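Local coordinates for protein TASOR (Homo sapiens, PDB 6TL1) that contains the pseudo-PARP domain described here and serves in the HUSH complex, which maintains epigenetic silencing at H3K9me3-rich loci by promoting SETDB1 and MORC2 recruitment, at residues A[127-132]-A[205-210]; A[19-24]-A[111-116]; A[5-10]-A[39-44]; A[88-93]-A[105-110]; A[95-100]-A[176-181]. All coordinates share one frame; numbering follows the deposited sequence.

Interaction 1 (A[127-132]-A[205-210]); sequences GDVVIF and VSFTYK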
# COMPACT_ATOMS: atom_id res chain seq x y z
N GLY A 127 -8.63 -3.13 -14.16
CA GLY A 127 -8.31 -3.46 -12.78
C GLY A 127 -8.90 -2.46 -11.81
O GLY A 127 -9.36 -1.38 -12.18
N ASP A 128 -8.85 -2.85 -10.54
CA ASP A 128 -9.26 -2.02 -9.41
C ASP A 128 -8.06 -1.83 -8.50
O ASP A 128 -7.40 -2.81 -8.14
CB ASP A 128 -10.39 -2.69 -8.63
CG ASP A 128 -11.66 -2.84 -9.44
OD1 ASP A 128 -12.07 -1.85 -10.08
OD2 ASP A 128 -12.23 -3.95 -9.45
N VAL A 129 -7.78 -0.59 -8.12
CA VAL A 129 -6.66 -0.28 -7.25
C VAL A 129 -7.21 0.39 -5.99
O VAL A 129 -7.91 1.41 -6.09
CB VAL A 129 -5.62 0.62 -7.94
CG1 VAL A 129 -4.48 0.92 -7.00
CG2 VAL A 129 -5.12 -0.05 -9.21
N VAL A 130 -6.91 -0.19 -4.83
CA VAL A 130 -7.22 0.42 -3.54
C VAL A 130 -6.04 1.30 -3.13
O VAL A 130 -4.88 0.89 -3.22
CB VAL A 130 -7.53 -0.63 -2.46
CG1 VAL A 130 -7.80 0.03 -1.09
CG2 VAL A 130 -8.78 -1.40 -2.83
N ILE A 131 -6.34 2.54 -2.78
CA ILE A 131 -5.36 3.48 -2.25
C ILE A 131 -5.50 3.47 -0.74
O ILE A 131 -6.58 3.78 -0.20
CB ILE A 131 -5.57 4.89 -2.81
CG1 ILE A 131 -5.39 4.90 -4.34
CG2 ILE A 131 -4.67 5.89 -2.08
CD1 ILE A 131 -5.65 6.27 -4.98
N PHE A 132 -4.42 3.11 -0.05
CA PHE A 132 -4.37 3.11 1.40
C PHE A 132 -3.64 4.34 1.89
O PHE A 132 -2.60 4.71 1.33
CB PHE A 132 -3.65 1.87 1.94
CG PHE A 132 -4.35 0.59 1.66
CD1 PHE A 132 -4.10 -0.10 0.49
CD2 PHE A 132 -5.28 0.09 2.56
CE1 PHE A 132 -4.75 -1.30 0.23
CE2 PHE A 132 -5.95 -1.09 2.30
CZ PHE A 132 -5.69 -1.79 1.13
N VAL A 205 -10.02 3.15 -7.20
CA VAL A 205 -10.15 3.56 -8.59
C VAL A 205 -10.18 2.31 -9.46
O VAL A 205 -9.60 1.27 -9.12
CB VAL A 205 -8.99 4.47 -9.04
CG1 VAL A 205 -9.00 5.78 -8.27
CG2 VAL A 205 -7.66 3.73 -8.87
N SER A 206 -10.88 2.41 -10.58
CA SER A 206 -10.84 1.41 -11.62
C SER A 206 -10.07 1.99 -12.80
O SER A 206 -10.24 3.16 -13.14
CB SER A 206 -12.26 1.01 -12.04
OG SER A 206 -12.89 0.26 -11.02
N PHE A 207 -9.21 1.19 -13.41
CA PHE A 207 -8.40 1.67 -14.52
C PHE A 207 -8.56 0.76 -15.74
O PHE A 207 -8.92 -0.41 -15.63
CB PHE A 207 -6.90 1.76 -14.16
CG PHE A 207 -6.22 0.41 -13.98
CD1 PHE A 207 -5.75 -0.30 -15.07
CD2 PHE A 207 -6.00 -0.10 -12.71
CE1 PHE A 207 -5.13 -1.53 -14.90
CE2 PHE A 207 -5.37 -1.31 -12.54
CZ PHE A 207 -4.93 -2.03 -13.63
N THR A 208 -8.24 1.32 -16.90
CA THR A 208 -7.90 0.50 -18.05
C THR A 208 -6.47 0.86 -18.44
O THR A 208 -6.01 1.98 -18.19
CB THR A 208 -8.85 0.70 -19.23
OG1 THR A 208 -8.95 2.09 -19.56
CG2 THR A 208 -10.23 0.16 -18.88
N TYR A 209 -5.76 -0.12 -18.98
CA TYR A 209 -4.36 0.01 -19.33
C TYR A 209 -4.17 -0.18 -20.84
O TYR A 209 -4.65 -1.17 -21.40
CB TYR A 209 -3.51 -0.98 -18.51
CG TYR A 209 -2.03 -0.91 -18.80
CD1 TYR A 209 -1.22 0.04 -18.17
CD2 TYR A 209 -1.43 -1.80 -19.67
CE1 TYR A 209 0.15 0.09 -18.43
CE2 TYR A 209 -0.07 -1.75 -19.93
CZ TYR A 209 0.70 -0.80 -19.30
OH TYR A 209 2.05 -0.75 -19.57
N LYS A 210 -3.47 0.77 -21.47
CA LYS A 210 -3.02 0.80 -22.87
C LYS A 210 -1.51 1.03 -22.84
O LYS A 210 -1.07 2.05 -22.31
CB LYS A 210 -3.64 2.00 -23.64
CG LYS A 210 -5.12 2.06 -24.18
CD LYS A 210 -5.38 1.07 -25.37
CE LYS A 210 -6.78 1.21 -26.13
NZ LYS A 210 -7.98 1.27 -25.20
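Gly-127 to Val-129 pair with Val-205 to Phe-207 as twisted antiparallel strands, their short axes 139° apart in direction. Gly-127 with Phe-207 and Val-129 with Val-205 are hydrogen-bonded pairs. Asp-128 with Ser-206, between them, is a non-hydrogen-bonded pair. The bond from Val-129 N to Val-205 O is 2.8 Å long, nearly straight, and runs nearly along the C=O axis. At the non-hydrogen-bonded pair the CA of Ser-206 and the CA of Asp-128 make CA-H...O contacts with Gly-127 O and Val-205 O.

Phe-207 lays one face of its ring over the backbone of Gly-127. Gly-127 CA makes a CH-pi contact 4.0 Å from the centroid of the Phe-207 ring, and Gly-127 N lies over the centre of the same face. The CG of Phe-207 occupies the crowded position between its own N and carbonyl carbon (chi1 70°). This sets CG 4.0 Å from Gly-127 O. Val-129 comes to the ring's edge, its CG2 3.6 Å from Phe-207 CE2.

The pairing joins strands 126-134 and 199-209 in the five-stranded antiparallel sheet of the pseudo-PARP domain. Strands 71-77 and 34-42 flank this pair of strands. On the face of Val-129, Val-205 and Phe-207, Val-205 CG2 packs 3.8 Å from Val-129 CB. The ring of Phe-207 also meets Phe-34 edge-to-face.

On the opposite face, at the Asp-128 and Ser-206 pair, the contact is polar. Ser-206 OG donates to Asp-128 OD1 over a very short 2.5 Å, so the exact geometry is doubtful. Arg-38 NE is a second hydrogen-bond partner of Ser-206 OG.

Interaction 2 (A[19-24]-A[111-116]); sequences NILHSS and RYADLL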
# COMPACT_ATOMS: atom_id res chain seq x y z
N ASN A 19 -4.74 12.51 -8.60
CA ASN A 19 -3.44 13.16 -8.41
C ASN A 19 -2.54 12.35 -7.48
O ASN A 19 -1.32 12.41 -7.62
CB ASN A 19 -3.58 14.57 -7.84
CG ASN A 19 -4.07 15.57 -8.86
OD1 ASN A 19 -4.06 15.28 -10.04
ND2 ASN A 19 -4.45 16.77 -8.42
N ILE A 20 -3.12 11.63 -6.52
CA ILE A 20 -2.33 10.73 -5.69
C ILE A 20 -1.67 9.67 -6.56
O ILE A 20 -0.47 9.39 -6.44
CB ILE A 20 -3.21 10.10 -4.60
CG1 ILE A 20 -3.77 11.18 -3.65
CG2 ILE A 20 -2.41 9.05 -3.80
CD1 ILE A 20 -4.90 10.66 -2.82
N LEU A 21 -2.43 9.11 -7.50
CA LEU A 21 -1.85 8.10 -8.40
C LEU A 21 -0.80 8.71 -9.32
O LEU A 21 0.32 8.18 -9.42
CB LEU A 21 -2.96 7.45 -9.22
CG LEU A 21 -4.00 6.67 -8.40
CD1 LEU A 21 -5.28 6.56 -9.17
CD2 LEU A 21 -3.49 5.29 -8.01
N HIS A 22 -1.12 9.83 -9.98
CA HIS A 22 -0.19 10.45 -10.93
C HIS A 22 1.11 10.86 -10.26
O HIS A 22 2.16 10.88 -10.91
CB HIS A 22 -0.83 11.67 -11.60
CG HIS A 22 -1.83 11.32 -12.64
ND1 HIS A 22 -2.63 12.27 -13.25
CD2 HIS A 22 -2.17 10.13 -13.20
CE1 HIS A 22 -3.41 11.67 -14.14
NE2 HIS A 22 -3.15 10.38 -14.12
N SER A 23 1.07 11.27 -9.01
CA SER A 23 2.29 11.69 -8.33
C SER A 23 3.08 10.51 -7.75
O SER A 23 4.14 10.74 -7.16
CB SER A 23 1.94 12.70 -7.25
OG SER A 23 1.22 12.07 -6.22
N SER A 24 2.58 9.28 -7.88
CA SER A 24 3.17 8.13 -7.20
C SER A 24 3.69 7.07 -8.18
O SER A 24 3.85 5.91 -7.81
CB SER A 24 2.15 7.50 -6.25
OG SER A 24 1.59 8.50 -5.40
N ARG A 111 4.66 0.56 -3.36
CA ARG A 111 5.07 1.95 -3.23
C ARG A 111 4.63 2.78 -4.44
O ARG A 111 4.40 3.99 -4.31
CB ARG A 111 6.60 2.02 -3.08
CG ARG A 111 7.23 3.39 -3.22
CD ARG A 111 8.63 3.42 -2.63
NE ARG A 111 9.35 4.64 -3.00
CZ ARG A 111 10.67 4.79 -2.96
NH1 ARG A 111 11.45 3.79 -2.58
NH2 ARG A 111 11.22 5.95 -3.32
N TYR A 112 4.54 2.16 -5.60
CA TYR A 112 4.35 2.86 -6.87
C TYR A 112 3.04 2.45 -7.51
O TYR A 112 2.73 1.25 -7.59
CB TYR A 112 5.51 2.59 -7.82
CG TYR A 112 6.84 3.12 -7.36
CD1 TYR A 112 7.07 4.49 -7.32
CD2 TYR A 112 7.88 2.27 -6.97
CE1 TYR A 112 8.28 5.00 -6.91
CE2 TYR A 112 9.11 2.78 -6.55
CZ TYR A 112 9.29 4.16 -6.53
OH TYR A 112 10.47 4.72 -6.14
N ALA A 113 2.28 3.44 -7.99
CA ALA A 113 0.96 3.17 -8.54
C ALA A 113 0.99 2.54 -9.93
O ALA A 113 -0.06 2.10 -10.40
CB ALA A 113 0.15 4.46 -8.61
N ASP A 114 2.15 2.51 -10.61
CA ASP A 114 2.25 1.85 -11.90
C ASP A 114 2.97 0.51 -11.82
O ASP A 114 3.22 -0.11 -12.86
CB ASP A 114 2.94 2.76 -12.94
CG ASP A 114 4.27 3.32 -12.47
OD1 ASP A 114 4.62 3.17 -11.28
OD2 ASP A 114 4.96 3.96 -13.30
N LEU A 115 3.25 0.02 -10.61
CA LEU A 115 3.97 -1.25 -10.36
C LEU A 115 3.12 -2.08 -9.40
O LEU A 115 3.40 -2.12 -8.20
CB LEU A 115 5.36 -0.97 -9.81
CG LEU A 115 6.33 -2.15 -9.72
CD1 LEU A 115 6.24 -3.02 -10.96
CD2 LEU A 115 7.75 -1.61 -9.55
N LEU A 116 2.10 -2.74 -9.94
CA LEU A 116 1.08 -3.41 -9.13
C LEU A 116 1.11 -4.93 -9.22
O LEU A 116 0.25 -5.58 -8.61
CB LEU A 116 -0.30 -2.90 -9.54
CG LEU A 116 -0.43 -1.38 -9.53
CD1 LEU A 116 -1.66 -0.94 -10.32
CD2 LEU A 116 -0.48 -0.87 -8.10
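Ser-24 O meets the Tyr-112 ring at its edge, in the ring plane, 3.6 Å from Tyr-112 CD1. Tyr-112 CG, anti to its carbonyl carbon (chi1 -65°), lies 4.1 Å from Ser-24 O. One face of that ring is covered from within its own segment: Arg-111 CG lies 3.8 Å above the plane, over the centre. The Arg-111 guanidinium in turn has Tyr-112 OH over one face, offset toward the rim. Arg-111 NH1 is hydrogen-bonded to Asn-166 OD1.

Ser-24 O also accepts the hydrogen bond that joins the segments, 2.9 Å from Ala-113 N. The donor stands above the carbonyl plane, 44° out of it. Tyr-112 CA adds a CA-H...O contact to the same oxygen at 3.2 Å. Ala-113 points its CB at the helix end and touches Leu-21 CD2 at 3.8 Å.

Tyr-112 to Leu-115 form a type I beta turn. Asp-114, within the turn, binds the chain that follows Ser-24: OD1 to Leu-26 N, and OD2 to Glu-27 N and Ser-30 OG. The contact joins the C-terminal end of helix 12-22 to the loop after strand 107-110. Leu-21 packs on Phe-74, Tyr-36 and Val-205, on strands 71-77, 34-42 and 199-209 of the five-stranded sheet.

Interaction 3 (A[5-10]-A[39-44]); sequences QPLTPG and ACLVHN
Gln-5 and His-43 make the polar side-chain contact, with His-43 NE2 donating to Gln-5 OE1 at 2.7 Å. The oxygen lies close to the imidazole plane, and NE2 lies in the plane of the amide carbonyl. Amide and ring planes are nearly coplanar, 24° apart. Gln-5 CG is anti to its backbone N (chi1 162°), and the chain is extended beyond it. Gln-5 CB also meets the His-43 ring edge.

Leu-7 and Leu-41 cross at about a right angle, with Leu-7 CD2 3.9 Å from Leu-41 CD1. On the other face, Cys-40 SG lies 3.9 Å from Pro-6 CA.

The backbone sets these pairs. Gln-5 and Leu-41 form a hydrogen-bonded antiparallel pair, and Pro-6 and Cys-40 a non-hydrogen-bonded one. Leu-7 N continues the pattern with a 3.0 Å bond to Ala-39 O. Beyond it, water 1 donates to Leu-7 O and accepts from Ala-39 N.

Strand 4-6 is an outermost strand of the five-stranded sheet, and strand 34-42 is its neighbour. Helix 12-22 lies next to Leu-7, which touches Glu-13 and Val-17. Glu-13 OE1 also takes a weak hydrogen bond from Gln-5 NE2.

The donor role of NE2 means that this nitrogen of His-43 carries a hydrogen. The Gln-5 amide is gripped firmly at OE1 and only weakly at NE2, which probably limits its rotation.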
# COMPACT_ATOMS: atom_id res chain seq x y z
N GLN A 5 -18.02 6.38 -1.46
CA GLN A 5 -18.64 7.58 -1.99
C GLN A 5 -18.19 7.76 -3.43
O GLN A 5 -17.01 8.12 -3.67
CB GLN A 5 -18.30 8.80 -1.14
CG GLN A 5 -18.54 10.13 -1.85
CD GLN A 5 -17.71 11.26 -1.27
OE1 GLN A 5 -16.94 11.06 -0.32
NE2 GLN A 5 -17.89 12.45 -1.81
N PRO A 6 -19.02 7.50 -4.43
CA PRO A 6 -18.62 7.69 -5.82
C PRO A 6 -18.32 9.16 -6.10
O PRO A 6 -19.01 10.05 -5.59
CB PRO A 6 -19.82 7.20 -6.62
CG PRO A 6 -20.58 6.29 -5.68
CD PRO A 6 -20.37 6.90 -4.32
N LEU A 7 -17.27 9.40 -6.87
CA LEU A 7 -16.83 10.74 -7.24
C LEU A 7 -17.10 10.96 -8.72
O LEU A 7 -16.90 10.05 -9.54
CB LEU A 7 -15.34 10.94 -6.94
CG LEU A 7 -14.85 10.54 -5.55
CD1 LEU A 7 -13.31 10.50 -5.50
CD2 LEU A 7 -15.41 11.47 -4.50
N THR A 8 -17.54 12.17 -9.06
CA THR A 8 -17.84 12.47 -10.45
C THR A 8 -16.55 12.79 -11.19
O THR A 8 -15.78 13.64 -10.73
CB THR A 8 -18.81 13.64 -10.54
OG1 THR A 8 -20.02 13.31 -9.85
CG2 THR A 8 -19.15 13.95 -12.00
N PRO A 9 -16.28 12.15 -12.33
CA PRO A 9 -15.06 12.45 -13.08
C PRO A 9 -14.98 13.93 -13.42
O PRO A 9 -15.97 14.54 -13.83
CB PRO A 9 -15.18 11.58 -14.33
CG PRO A 9 -16.06 10.44 -13.90
CD PRO A 9 -17.04 11.04 -12.93
N GLY A 10 -13.79 14.51 -13.23
CA GLY A 10 -13.57 15.91 -13.49
C GLY A 10 -13.78 16.82 -12.31
O GLY A 10 -13.37 17.99 -12.36
N ALA A 39 -13.90 6.27 -9.58
CA ALA A 39 -13.17 6.45 -8.34
C ALA A 39 -14.16 6.66 -7.21
O ALA A 39 -15.19 7.33 -7.38
CB ALA A 39 -12.20 7.63 -8.43
N CYS A 40 -13.86 6.07 -6.05
CA CYS A 40 -14.65 6.26 -4.84
C CYS A 40 -13.74 6.59 -3.67
O CYS A 40 -12.64 6.05 -3.56
CB CYS A 40 -15.44 5.00 -4.46
SG CYS A 40 -16.58 4.39 -5.69
N LEU A 41 -14.20 7.47 -2.78
CA LEU A 41 -13.55 7.58 -1.48
C LEU A 41 -14.13 6.53 -0.55
O LEU A 41 -15.28 6.11 -0.69
CB LEU A 41 -13.72 8.98 -0.88
CG LEU A 41 -12.88 10.06 -1.57
CD1 LEU A 41 -13.35 11.46 -1.23
CD2 LEU A 41 -11.41 9.87 -1.21
N VAL A 42 -13.30 6.05 0.37
CA VAL A 42 -13.72 5.03 1.32
C VAL A 42 -13.94 5.71 2.67
O VAL A 42 -13.11 6.50 3.13
CB VAL A 42 -12.68 3.90 1.41
CG1 VAL A 42 -13.14 2.86 2.41
CG2 VAL A 42 -12.48 3.27 0.03
N HIS A 43 -15.08 5.41 3.29
CA HIS A 43 -15.38 5.97 4.61
C HIS A 43 -15.70 4.80 5.52
O HIS A 43 -16.86 4.39 5.65
CB HIS A 43 -16.52 7.01 4.54
CG HIS A 43 -16.28 8.08 3.52
ND1 HIS A 43 -15.41 9.12 3.75
CD2 HIS A 43 -16.85 8.32 2.31
CE1 HIS A 43 -15.40 9.93 2.69
NE2 HIS A 43 -16.27 9.47 1.82
N ASN A 44 -14.68 4.28 6.19
CA ASN A 44 -14.86 3.16 7.10
C ASN A 44 -14.49 3.70 8.47
O ASN A 44 -13.30 3.80 8.81
CB ASN A 44 -14.02 1.93 6.68
CG ASN A 44 -14.16 0.75 7.66
OD1 ASN A 44 -14.36 0.95 8.86
ND2 ASN A 44 -14.16 -0.47 7.14
O HOH W 1 -16.35 7.48 -10.35

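Interaction 4 (A[88-93]-A[105-110]); sequences KGLHVG and MGVYLS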
# COMPACT_ATOMS: atom_id res chain seq x y z
N LYS A 88 -13.32 -4.61 5.83
CA LYS A 88 -12.67 -5.33 6.92
C LYS A 88 -11.23 -4.88 7.15
O LYS A 88 -10.68 -5.17 8.21
CB LYS A 88 -12.59 -6.83 6.60
CG LYS A 88 -13.88 -7.56 6.27
CD LYS A 88 -14.67 -8.00 7.46
CE LYS A 88 -15.84 -7.09 7.70
NZ LYS A 88 -16.81 -7.67 8.66
N GLY A 89 -10.64 -4.16 6.20
CA GLY A 89 -9.23 -3.82 6.29
C GLY A 89 -8.37 -4.89 5.65
O GLY A 89 -8.81 -5.99 5.31
N LEU A 90 -7.10 -4.55 5.45
CA LEU A 90 -6.14 -5.47 4.85
C LEU A 90 -5.54 -6.37 5.93
O LEU A 90 -4.99 -5.87 6.91
CB LEU A 90 -5.04 -4.69 4.14
CG LEU A 90 -4.01 -5.53 3.38
CD1 LEU A 90 -4.68 -6.39 2.31
CD2 LEU A 90 -2.98 -4.62 2.77
N HIS A 91 -5.64 -7.68 5.73
CA HIS A 91 -5.18 -8.66 6.70
C HIS A 91 -3.94 -9.39 6.20
O HIS A 91 -3.66 -9.43 4.99
CB HIS A 91 -6.28 -9.68 7.01
CG HIS A 91 -7.40 -9.12 7.83
ND1 HIS A 91 -8.35 -8.27 7.32
CD2 HIS A 91 -7.72 -9.30 9.14
CE1 HIS A 91 -9.20 -7.94 8.27
NE2 HIS A 91 -8.85 -8.55 9.38
N VAL A 92 -3.22 -10.00 7.15
CA VAL A 92 -2.06 -10.81 6.79
C VAL A 92 -2.52 -12.00 5.96
O VAL A 92 -3.69 -12.41 6.00
CB VAL A 92 -1.29 -11.29 8.03
CG1 VAL A 92 -0.70 -10.11 8.79
CG2 VAL A 92 -2.22 -12.13 8.93
N GLY A 93 -1.57 -12.58 5.23
CA GLY A 93 -1.84 -13.75 4.42
C GLY A 93 -2.47 -13.48 3.07
O GLY A 93 -2.82 -14.44 2.37
N MET A 105 2.75 -12.83 8.44
CA MET A 105 3.02 -11.97 9.58
C MET A 105 2.86 -10.49 9.29
O MET A 105 2.87 -9.69 10.23
CB MET A 105 4.44 -12.24 10.11
CG MET A 105 4.58 -13.64 10.71
SD MET A 105 6.16 -13.94 11.53
CE MET A 105 7.25 -14.28 10.18
N GLY A 106 2.72 -10.10 8.02
CA GLY A 106 2.61 -8.70 7.65
C GLY A 106 1.79 -8.58 6.38
O GLY A 106 1.35 -9.57 5.80
N VAL A 107 1.58 -7.33 5.96
CA VAL A 107 0.83 -7.04 4.75
C VAL A 107 1.72 -6.24 3.81
O VAL A 107 2.48 -5.37 4.25
CB VAL A 107 -0.50 -6.31 5.07
CG1 VAL A 107 -1.29 -7.11 6.12
CG2 VAL A 107 -0.25 -4.88 5.56
N TYR A 108 1.64 -6.56 2.53
CA TYR A 108 2.49 -5.95 1.51
C TYR A 108 1.69 -4.94 0.69
O TYR A 108 0.60 -5.26 0.21
CB TYR A 108 3.07 -7.02 0.60
CG TYR A 108 4.27 -7.76 1.13
CD1 TYR A 108 5.55 -7.28 0.91
CD2 TYR A 108 4.13 -8.97 1.81
CE1 TYR A 108 6.65 -7.94 1.37
CE2 TYR A 108 5.24 -9.65 2.28
CZ TYR A 108 6.50 -9.13 2.05
OH TYR A 108 7.63 -9.77 2.48
N LEU A 109 2.23 -3.74 0.52
CA LEU A 109 1.62 -2.72 -0.33
C LEU A 109 2.65 -2.18 -1.32
O LEU A 109 3.83 -2.05 -0.97
CB LEU A 109 1.04 -1.55 0.51
CG LEU A 109 -0.09 -1.88 1.49
CD1 LEU A 109 -0.51 -0.68 2.29
CD2 LEU A 109 -1.29 -2.36 0.69
N SER A 110 2.20 -1.85 -2.54
CA SER A 110 3.10 -1.27 -3.54
C SER A 110 3.39 0.19 -3.21
O SER A 110 2.50 0.95 -2.84
CB SER A 110 2.48 -1.32 -4.94
OG SER A 110 2.51 -2.61 -5.51
O HOH W 2 0.25 -10.74 3.23
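Leu-90, Val-107 and Leu-109 supply the apolar side-chain packing. Leu-90 CD2 does most of the touching, 3.5 Å from Leu-109 CD2 and 3.8 Å from Val-107 CB. Leu-90 slides past both partners in the opposite direction. Its CG is anti to the backbone N (chi1 -176°), which puts CG 4.0 Å from Val-107 CB. Phe-132 of strand 126-134 and Leu-75 of strand 71-77 also touch both leucines.

A second group sets methyls against backbone. Val-107 CG1 rests 3.5 Å from the carbonyl carbon of His-91. Val-92 CG1 answers from the other segment, 3.5 Å from Gly-106 N. The two CG1 atoms, of Val-92 and Val-107, stay 4.1 Å apart.

The polar link is indirect. Water 2 donates to Gly-106 O at 3.0 Å and accepts a weak bond from Gly-93 N. Within its own segment, His-91 ND1 donates to Gly-89 O, standing well above that carbonyl plane.

The loop after helix 82-88 here packs against strand 107-110, an outermost strand of the four-stranded mixed sheet. That strand bonds to strand 181-184 through Val-107 with Phe-184 and Leu-109 with Tyr-182. No direct hydrogen bond joins segments 88-93 and 105-110. Between these two segments the contact therefore rests mainly on apolar packing, with a water bridge, weak on the Gly-93 side, between the backbones at one end.

Interaction 5 (A[95-100]-A[176-181]); sequences SKITIL and AYELTQ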
# COMPACT_ATOMS: atom_id res chain seq x y z
N SER A 95 -0.96 -11.68 0.59
CA SER A 95 0.08 -11.56 -0.41
C SER A 95 0.89 -12.84 -0.45
O SER A 95 0.91 -13.62 0.50
CB SER A 95 1.00 -10.37 -0.12
OG SER A 95 2.12 -10.40 -0.98
N LYS A 96 1.57 -13.07 -1.58
CA LYS A 96 2.48 -14.19 -1.70
C LYS A 96 3.94 -13.76 -1.70
O LYS A 96 4.83 -14.61 -1.81
CB LYS A 96 2.14 -15.02 -2.94
CG LYS A 96 0.78 -15.69 -2.77
CD LYS A 96 0.70 -17.03 -3.46
CE LYS A 96 -0.46 -17.84 -2.89
NZ LYS A 96 0.04 -18.95 -2.01
N ILE A 97 4.20 -12.46 -1.57
CA ILE A 97 5.56 -11.94 -1.50
C ILE A 97 6.21 -12.38 -0.20
O ILE A 97 5.56 -12.43 0.86
CB ILE A 97 5.51 -10.41 -1.63
CG1 ILE A 97 4.77 -10.02 -2.91
CG2 ILE A 97 6.91 -9.81 -1.62
CD1 ILE A 97 4.50 -8.53 -2.99
N THR A 98 7.51 -12.71 -0.27
CA THR A 98 8.27 -13.16 0.89
C THR A 98 9.52 -12.33 1.16
O THR A 98 10.18 -12.54 2.18
CB THR A 98 8.68 -14.63 0.72
OG1 THR A 98 9.46 -14.75 -0.47
CG2 THR A 98 7.45 -15.52 0.58
N ILE A 99 9.83 -11.36 0.30
CA ILE A 99 11.14 -10.73 0.28
C ILE A 99 11.45 -9.95 1.55
O ILE A 99 12.61 -9.87 1.97
CB ILE A 99 11.23 -9.85 -0.99
CG1 ILE A 99 12.66 -9.46 -1.30
CG2 ILE A 99 10.35 -8.62 -0.89
CD1 ILE A 99 12.73 -8.65 -2.57
N LEU A 100 10.44 -9.35 2.19
CA LEU A 100 10.64 -8.54 3.39
C LEU A 100 10.18 -9.24 4.66
O LEU A 100 10.18 -8.63 5.74
CB LEU A 100 9.91 -7.20 3.25
CG LEU A 100 10.30 -6.26 2.11
CD1 LEU A 100 9.50 -4.97 2.19
CD2 LEU A 100 11.82 -5.98 2.08
N ALA A 176 11.55 -5.64 -9.68
CA ALA A 176 11.18 -4.28 -9.31
C ALA A 176 9.92 -4.27 -8.45
O ALA A 176 9.82 -3.50 -7.49
CB ALA A 176 10.98 -3.44 -10.58
N TYR A 177 8.95 -5.12 -8.78
CA TYR A 177 7.70 -5.16 -8.05
C TYR A 177 7.92 -5.54 -6.58
O TYR A 177 7.45 -4.85 -5.67
CB TYR A 177 6.75 -6.13 -8.74
CG TYR A 177 5.53 -6.44 -7.93
CD1 TYR A 177 4.59 -5.47 -7.68
CD2 TYR A 177 5.32 -7.72 -7.42
CE1 TYR A 177 3.46 -5.75 -6.94
CE2 TYR A 177 4.19 -8.01 -6.68
CZ TYR A 177 3.26 -7.01 -6.45
OH TYR A 177 2.13 -7.27 -5.71
N GLU A 178 8.64 -6.64 -6.33
CA GLU A 178 8.88 -7.09 -4.96
C GLU A 178 9.83 -6.16 -4.20
O GLU A 178 9.71 -6.02 -2.98
CB GLU A 178 9.42 -8.52 -4.96
CG GLU A 178 8.41 -9.52 -5.49
CD GLU A 178 8.51 -9.71 -7.01
OE1 GLU A 178 8.99 -8.79 -7.71
OE2 GLU A 178 8.05 -10.77 -7.51
N LEU A 179 10.80 -5.55 -4.89
CA LEU A 179 11.75 -4.70 -4.18
C LEU A 179 11.18 -3.33 -3.83
O LEU A 179 11.79 -2.62 -3.01
CB LEU A 179 13.02 -4.53 -5.01
CG LEU A 179 13.95 -5.74 -5.14
CD1 LEU A 179 14.96 -5.51 -6.27
CD2 LEU A 179 14.68 -6.03 -3.82
N THR A 180 10.05 -2.93 -4.41
CA THR A 180 9.44 -1.63 -4.12
C THR A 180 8.17 -1.78 -3.28
O THR A 180 7.21 -1.03 -3.45
CB THR A 180 9.14 -0.86 -5.40
OG1 THR A 180 8.25 -1.63 -6.21
CG2 THR A 180 10.44 -0.59 -6.18
N GLN A 181 8.15 -2.76 -2.39
CA GLN A 181 7.02 -2.97 -1.50
C GLN A 181 7.25 -2.32 -0.15
O GLN A 181 8.39 -2.07 0.26
CB GLN A 181 6.74 -4.46 -1.29
CG GLN A 181 6.42 -5.19 -2.56
CD GLN A 181 5.01 -4.91 -3.01
OE1 GLN A 181 4.05 -5.08 -2.26
NE2 GLN A 181 4.88 -4.42 -4.25
O HOH W 3 0.84 -8.51 -2.87
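Ile-97 and Ile-99 point from a loop toward the short helix 176-179 and the residues after it. Segment 95-100 begins with an ST turn, in which Ser-95 OG accepts from Ile-97 N at 3.0 Å. The loop belongs to the connection between helix 82-88 and strand 107-110.

Ile-97 crosses Gln-181 obliquely, bringing CD1 3.6 Å from Gln-181 OE1. The same methyl is 3.7 Å from Tyr-177 CE2, approaching the phenol ring obliquely. Gln-181 bends at chi2 (-77°), with its CD over one face of the Tyr-177 ring, offset toward the rim. Its NE2 donates to Tyr-177 O, and this oxygen lies close to the amide plane. Ser-110 OG is a second partner of NE2, so the amide is held from two directions. Ile-97 CG2 also lies near Glu-178 CG, whose side chain is about 4 Å from a bound glycerol, probably from crystallisation.

Ile-99 meets Leu-179 at about a right angle. Its CG1, anti to the backbone N (chi1 -165°), lies on the Leu-179 side, and its CG2 touches Glu-178 O at 3.4 Å. Leu-100 closes the far end, with CD1 3.7 Å from Gln-181 O. No direct hydrogen bond crosses between the segments. Water 3 lies between them, 3.0 Å from Ser-95 OG and weakly bonded to Tyr-177 OH. The tightest carbon pair is Ile-99 CD1 to Leu-179 CD2, at 3.5 Å.

How the interactions relate
Interactions 1 and 3 belong to the five-stranded sheet, and Val-205 CG1 meets Ala-39 CB at 3.7 Å between them. Interaction 2 joins helix 12-22 to the loop beside this sheet; Leu-21 CD1 reaches Val-205 CG2 at 3.7 Å. Interactions 4 and 5 lie at the mixed sheet, their centres about 12 Å apart. Tyr-108 OH and Leu-100 N link them at 2.8 Å, a probable hydrogen bond. Phe-132 CD1 touches Leu-109 CD2 at 3.6 Å, so interactions 1 and 4 share a core between the sheets. Interactions 3 and 5 lie farthest apart, with centres about 29 Å apart. The glycerol lies by interaction 5.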